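Local coordinates for protein Na-translocating NADH-quinone reductase subunit C NqrC (Shewanella oneidensis, PDB 4XHF) that binds flavin mononucleotide as subunit C of a bacterial Nqr complex, here as its soluble fragment, at residues A108-V119 with V133-M144. Residues are numbered along the deposited sequence; the frame is centred on the assembly and turned at random.
Sequences AKIKTRANDARV and VVPFYGKGLWSM. With FMN (flavin mononucleotide), chain E.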
loop_
_atom_site.group_PDB
_atom_site.type_symbol
_atom_site.label_atom_id
_atom_site.label_comp_id
_atom_site.label_asym_id
_atom_site.label_seq_id
_atom_site.Cartn_x
_atom_site.Cartn_y
_atom_site.Cartn_z
ATOM N N ALA A 108 -6.841 8.384 -8.959
ATOM C CA ALA A 108 -6.891 6.927 -9.042
ATOM C C ALA A 108 -8.267 6.417 -9.463
ATOM O O ALA A 108 -8.480 5.209 -9.557
ATOM C CB ALA A 108 -6.499 6.320 -7.706
ATOM N N LYS A 109 -9.195 7.338 -9.709
ATOM C CA LYS A 109 -10.532 6.989 -10.182
ATOM C C LYS A 109 -11.229 6.020 -9.234
ATOM O O LYS A 109 -11.798 5.017 -9.666
ATOM C CB LYS A 109 -10.457 6.386 -11.588
ATOM C CG LYS A 109 -9.728 7.267 -12.590
ATOM C CD LYS A 109 -9.485 6.552 -13.907
ATOM C CE LYS A 109 -8.557 7.366 -14.800
ATOM N NZ LYS A 109 -8.212 6.661 -16.065
ATOM N N ILE A 110 -11.180 6.323 -7.939
ATOM C CA ILE A 110 -11.807 5.478 -6.927
ATOM C C ILE A 110 -13.201 5.982 -6.565
ATOM O O ILE A 110 -13.921 5.328 -5.811
ATOM C CB ILE A 110 -10.947 5.394 -5.646
ATOM C CG1 ILE A 110 -10.773 6.778 -5.007
ATOM C CG2 ILE A 110 -9.593 4.777 -5.971
ATOM C CD1 ILE A 110 -10.065 6.751 -3.665
ATOM N N LYS A 111 -13.563 7.153 -7.089
ATOM C CA LYS A 111 -14.909 7.718 -6.949
ATOM C C LYS A 111 -15.261 8.122 -5.517
ATOM O O LYS A 111 -15.799 9.205 -5.291
ATOM C CB LYS A 111 -15.957 6.729 -7.471
ATOM C CG LYS A 111 -15.859 6.449 -8.964
ATOM C CD LYS A 111 -16.392 7.605 -9.803
ATOM C CE LYS A 111 -17.902 7.772 -9.651
ATOM N NZ LYS A 111 -18.460 8.769 -10.603
ATOM N N THR A 112 -14.968 7.256 -4.553
ATOM C CA THR A 112 -15.239 7.551 -3.154
ATOM C C THR A 112 -14.064 7.087 -2.301
ATOM O O THR A 112 -13.384 6.121 -2.645
ATOM C CB THR A 112 -16.550 6.880 -2.680
ATOM O OG1 THR A 112 -16.810 7.226 -1.314
ATOM C CG2 THR A 112 -16.471 5.367 -2.815
ATOM N N ARG A 113 -13.820 7.794 -1.201
ATOM C CA ARG A 113 -12.706 7.482 -0.313
ATOM C C ARG A 113 -13.168 7.384 1.136
ATOM O O ARG A 113 -13.892 8.249 1.623
ATOM C CB ARG A 113 -11.615 8.547 -0.436
ATOM C CG ARG A 113 -10.283 8.149 0.180
ATOM C CD ARG A 113 -9.530 9.358 0.709
ATOM N NE ARG A 113 -10.206 9.955 1.857
ATOM C CZ ARG A 113 -9.824 11.078 2.457
ATOM N NH1 ARG A 113 -8.763 11.746 2.025
ATOM N NH2 ARG A 113 -10.511 11.536 3.495
ATOM N N ALA A 114 -12.741 6.329 1.823
ATOM C CA ALA A 114 -13.029 6.177 3.242
ATOM C C ALA A 114 -12.386 7.309 4.030
ATOM O O ALA A 114 -11.386 7.882 3.601
ATOM C CB ALA A 114 -12.533 4.833 3.746
ATOM N N ASN A 115 -12.961 7.632 5.183
ATOM C CA ASN A 115 -12.397 8.665 6.042
ATOM C C ASN A 115 -11.176 8.145 6.788
ATOM O O ASN A 115 -10.222 8.887 7.024
ATOM C CB ASN A 115 -13.444 9.168 7.037
ATOM C CG ASN A 115 -14.575 9.920 6.363
ATOM O OD1 ASN A 115 -14.413 10.460 5.268
ATOM N ND2 ASN A 115 -15.729 9.963 7.017
ATOM N N ASP A 116 -11.217 6.864 7.148
ATOM C CA ASP A 116 -10.132 6.222 7.885
ATOM C C ASP A 116 -9.453 5.143 7.052
ATOM O O ASP A 116 -10.099 4.455 6.261
ATOM C CB ASP A 116 -10.649 5.600 9.186
ATOM C CG ASP A 116 -11.279 6.619 10.116
ATOM O OD1 ASP A 116 -10.999 7.826 9.962
ATOM O OD2 ASP A 116 -12.050 6.208 11.008
ATOM N N ALA A 117 -8.146 4.997 7.247
ATOM C CA ALA A 117 -7.372 3.945 6.601
ATOM C C ALA A 117 -6.646 3.111 7.649
ATOM O O ALA A 117 -6.227 3.629 8.685
ATOM C CB ALA A 117 -6.384 4.542 5.619
ATOM N N ARG A 118 -6.513 1.816 7.382
ATOM C CA ARG A 118 -5.749 0.933 8.252
ATOM C C ARG A 118 -4.303 0.896 7.793
ATOM O O ARG A 118 -4.027 0.580 6.640
ATOM C CB ARG A 118 -6.338 -0.476 8.257
ATOM C CG ARG A 118 -5.509 -1.488 9.035
ATOM C CD ARG A 118 -6.164 -2.852 9.009
ATOM N NE ARG A 118 -6.398 -3.311 7.644
ATOM C CZ ARG A 118 -7.212 -4.309 7.315
ATOM N NH1 ARG A 118 -7.880 -4.963 8.254
ATOM N NH2 ARG A 118 -7.360 -4.651 6.043
ATOM N N VAL A 119 -3.391 1.218 8.703
ATOM C CA VAL A 119 -1.966 1.222 8.402
ATOM C C VAL A 119 -1.229 0.356 9.412
ATOM O O VAL A 119 -1.786 -0.008 10.448
ATOM C CB VAL A 119 -1.385 2.654 8.413
ATOM C CG1 VAL A 119 -2.066 3.508 7.362
ATOM C CG2 VAL A 119 -1.534 3.292 9.785
ATOM N N VAL A 133 3.651 0.254 6.550
ATOM C CA VAL A 133 2.942 -0.343 5.429
ATOM C C VAL A 133 1.550 0.265 5.329
ATOM O O VAL A 133 0.789 0.251 6.299
ATOM C CB VAL A 133 2.837 -1.873 5.576
ATOM C CG1 VAL A 133 2.277 -2.492 4.304
ATOM C CG2 VAL A 133 4.201 -2.472 5.907
ATOM N N VAL A 134 1.229 0.800 4.154
ATOM C CA VAL A 134 -0.068 1.427 3.919
ATOM C C VAL A 134 -0.769 0.796 2.720
ATOM O O VAL A 134 -0.117 0.379 1.764
ATOM C CB VAL A 134 0.069 2.947 3.681
ATOM C CG1 VAL A 134 0.730 3.610 4.869
ATOM C CG2 VAL A 134 0.857 3.233 2.406
ATOM N N PRO A 135 -2.107 0.722 2.769
ATOM C CA PRO A 135 -2.874 0.215 1.631
ATOM C C PRO A 135 -3.002 1.252 0.523
ATOM O O PRO A 135 -3.145 2.442 0.804
ATOM C CB PRO A 135 -4.239 -0.095 2.243
ATOM C CG PRO A 135 -4.365 0.885 3.356
ATOM C CD PRO A 135 -2.978 1.037 3.913
ATOM N N PHE A 136 -2.946 0.801 -0.722
ATOM C CA PHE A 136 -3.207 1.672 -1.853
ATOM C C PHE A 136 -4.001 0.890 -2.880
ATOM O O PHE A 136 -3.891 -0.333 -2.965
ATOM C CB PHE A 136 -1.906 2.200 -2.460
ATOM C CG PHE A 136 -1.208 1.216 -3.342
ATOM C CD1 PHE A 136 -0.613 0.090 -2.805
ATOM C CD2 PHE A 136 -1.146 1.415 -4.707
ATOM C CE1 PHE A 136 0.034 -0.818 -3.612
ATOM C CE2 PHE A 136 -0.503 0.510 -5.521
ATOM C CZ PHE A 136 0.089 -0.609 -4.972
ATOM N N TYR A 137 -4.821 1.598 -3.642
ATOM C CA TYR A 137 -5.556 0.979 -4.729
ATOM C C TYR A 137 -6.016 2.037 -5.713
ATOM O O TYR A 137 -6.086 3.220 -5.382
ATOM C CB TYR A 137 -6.748 0.176 -4.200
ATOM C CG TYR A 137 -7.826 1.003 -3.536
ATOM C CD1 TYR A 137 -7.700 1.410 -2.216
ATOM C CD2 TYR A 137 -8.977 1.361 -4.225
ATOM C CE1 TYR A 137 -8.686 2.161 -1.604
ATOM C CE2 TYR A 137 -9.968 2.110 -3.622
ATOM C CZ TYR A 137 -9.818 2.506 -2.312
ATOM O OH TYR A 137 -10.805 3.254 -1.710
ATOM N N GLY A 138 -6.309 1.603 -6.930
ATOM C CA GLY A 138 -6.710 2.512 -7.985
ATOM C C GLY A 138 -7.080 1.745 -9.235
ATOM O O GLY A 138 -6.717 0.579 -9.387
ATOM N N LYS A 139 -7.809 2.396 -10.132
ATOM C CA LYS A 139 -8.221 1.756 -11.368
ATOM C C LYS A 139 -7.037 1.620 -12.312
ATOM O O LYS A 139 -6.317 2.587 -12.564
ATOM C CB LYS A 139 -9.341 2.546 -12.045
ATOM C CG LYS A 139 -9.982 1.818 -13.215
ATOM C CD LYS A 139 -10.669 2.781 -14.165
ATOM C CE LYS A 139 -11.361 2.038 -15.295
ATOM N NZ LYS A 139 -12.494 1.207 -14.808
ATOM N N GLY A 140 -6.832 0.410 -12.822
ATOM C CA GLY A 140 -5.856 0.181 -13.870
ATOM C C GLY A 140 -6.434 0.607 -15.203
ATOM O O GLY A 140 -6.794 1.771 -15.389
ATOM N N LEU A 141 -6.532 -0.340 -16.130
ATOM C CA LEU A 141 -7.146 -0.086 -17.428
ATOM C C LEU A 141 -8.609 -0.521 -17.423
ATOM O O LEU A 141 -9.467 0.160 -17.987
ATOM C CB LEU A 141 -6.379 -0.810 -18.540
ATOM C CG LEU A 141 -6.920 -0.650 -19.964
ATOM C CD1 LEU A 141 -6.990 0.812 -20.386
ATOM C CD2 LEU A 141 -6.065 -1.435 -20.940
ATOM N N TRP A 142 -8.890 -1.643 -16.765
ATOM C CA TRP A 142 -10.221 -2.240 -16.802
ATOM C C TRP A 142 -10.776 -2.564 -15.422
ATOM O O TRP A 142 -11.960 -2.875 -15.288
ATOM C CB TRP A 142 -10.201 -3.518 -17.644
ATOM C CG TRP A 142 -9.909 -3.262 -19.079
ATOM C CD1 TRP A 142 -8.818 -3.678 -19.782
ATOM C CD2 TRP A 142 -10.716 -2.514 -19.993
ATOM N NE1 TRP A 142 -8.899 -3.240 -21.082
ATOM C CE2 TRP A 142 -10.056 -2.521 -21.235
ATOM C CE3 TRP A 142 -11.935 -1.839 -19.881
ATOM C CZ2 TRP A 142 -10.572 -1.882 -22.358
ATOM C CZ3 TRP A 142 -12.446 -1.206 -20.997
ATOM C CH2 TRP A 142 -11.766 -1.233 -22.218
ATOM N N SER A 143 -9.931 -2.492 -14.401
ATOM C CA SER A 143 -10.329 -2.938 -13.073
ATOM C C SER A 143 -9.602 -2.209 -11.956
ATOM O O SER A 143 -8.625 -1.498 -12.189
ATOM C CB SER A 143 -10.079 -4.439 -12.937
ATOM O OG SER A 143 -8.692 -4.718 -13.003
ATOM N N MET A 144 -10.099 -2.402 -10.738
ATOM C CA MET A 144 -9.448 -1.888 -9.545
ATOM C C MET A 144 -8.301 -2.805 -9.149
ATOM O O MET A 144 -8.435 -4.030 -9.162
ATOM C CB MET A 144 -10.448 -1.769 -8.393
ATOM C CG MET A 144 -11.591 -0.788 -8.638
ATOM S SD MET A 144 -11.057 0.885 -9.059
ATOM C CE MET A 144 -9.917 1.213 -7.724
HETATM N N1 FMN E . -2.877 -3.044 -21.706
HETATM C C2 FMN E . -2.757 -2.841 -20.272
HETATM O O2 FMN E . -1.981 -2.086 -19.847
HETATM N N3 FMN E . -3.621 -3.599 -19.362
HETATM C C4 FMN E . -4.568 -4.506 -19.879
HETATM O O4 FMN E . -5.265 -5.110 -19.146
HETATM C C4A FMN E . -4.702 -4.706 -21.365
HETATM N N5 FMN E . -5.655 -5.611 -21.894
HETATM C C5A FMN E . -5.756 -5.781 -23.337
HETATM C C6 FMN E . -6.704 -6.681 -23.851
HETATM C C7 FMN E . -6.893 -6.817 -25.205
HETATM C C7M FMN E . -7.970 -7.753 -25.705
HETATM C C8 FMN E . -6.078 -6.106 -26.090
HETATM C C8M FMN E . -6.367 -6.069 -27.620
HETATM C C9 FMN E . -5.049 -5.243 -25.577
HETATM C C9A FMN E . -4.908 -5.043 -24.199
HETATM N N10 FMN E . -3.933 -4.110 -23.647
HETATM C C10 FMN E . -3.844 -3.964 -22.215
HETATM C "C1'" FMN E . -3.001 -3.311 -24.527
HETATM C "C2'" FMN E . -3.313 -1.826 -24.479
HETATM O "O2'" FMN E . -4.387 -1.568 -25.334
HETATM C "C3'" FMN E . -2.111 -1.006 -24.944
HETATM O "O3'" FMN E . -1.755 -1.431 -26.229
HETATM C "C4'" FMN E . -0.915 -1.160 -23.981
HETATM O "O4'" FMN E . -1.309 -0.847 -22.675
HETATM C "C5'" FMN E . 0.236 -0.230 -24.371
HETATM O "O5'" FMN E . 1.393 -0.688 -23.708
HETATM P P FMN E . 2.703 0.231 -23.697
HETATM O O1P FMN E . 2.401 1.641 -24.388
HETATM O O2P FMN E . 3.893 -0.505 -24.468
HETATM O O HOH W 1 -6.449 4.457 -14.588
HETATM O O HOH W 2 -13.119 3.535 -3.081
HETATM O O HOH W 3 -10.701 4.493 0.718
#
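Ala108, in the loop leading into strand 113-123, bonds to Lys139 at the end of strand 129-139; the two segments touch directly at both ends, while Tyr137 and two waters span the middle. The O of Ala108 takes the N-H of Lys139 at 2.9 Å, almost straight (176°) and in the carbonyl plane, while its methyl lies against Gly138 CA. At Lys109 the extended side chain crosses that of Lys139 through its methylenes, CD to CD 4.0 Å; its NZ donates a hydrogen bond to a water, which donates to Lys139 O. Ile110 directs its CG2, anti to the carbonyl carbon, at Tyr137 CE2 (3.6 Å), the two side chains crossing at about a right angle, and the same methyl meets Met144 CE. In Tyr137, CG sits between the backbone N and the carbonyl carbon (chi1 65°), which brings the ring end toward Ile110 and Thr112. Two waters, both in the ring plane at its edge, bond to the OH: one donates to Thr112 O, the other accepts from Ala114 N. Thr112 OG1 turns instead to Ala94 O. Further along, Arg118 O lies 3.0 Å from Pro135 CD, a proline whose ring nitrogen has no hydrogen to offer, and Val119 sets CG1 beside Val134 CG1 at 3.7 Å. Just beyond strand 129-139, Leu141 and Trp142 form part of the flavin mononucleotide pocket; strand 67-73 flanks 113-123, strand 144-151 flanks 129-139, and helix 90-95 packs on Pro135 and Tyr137.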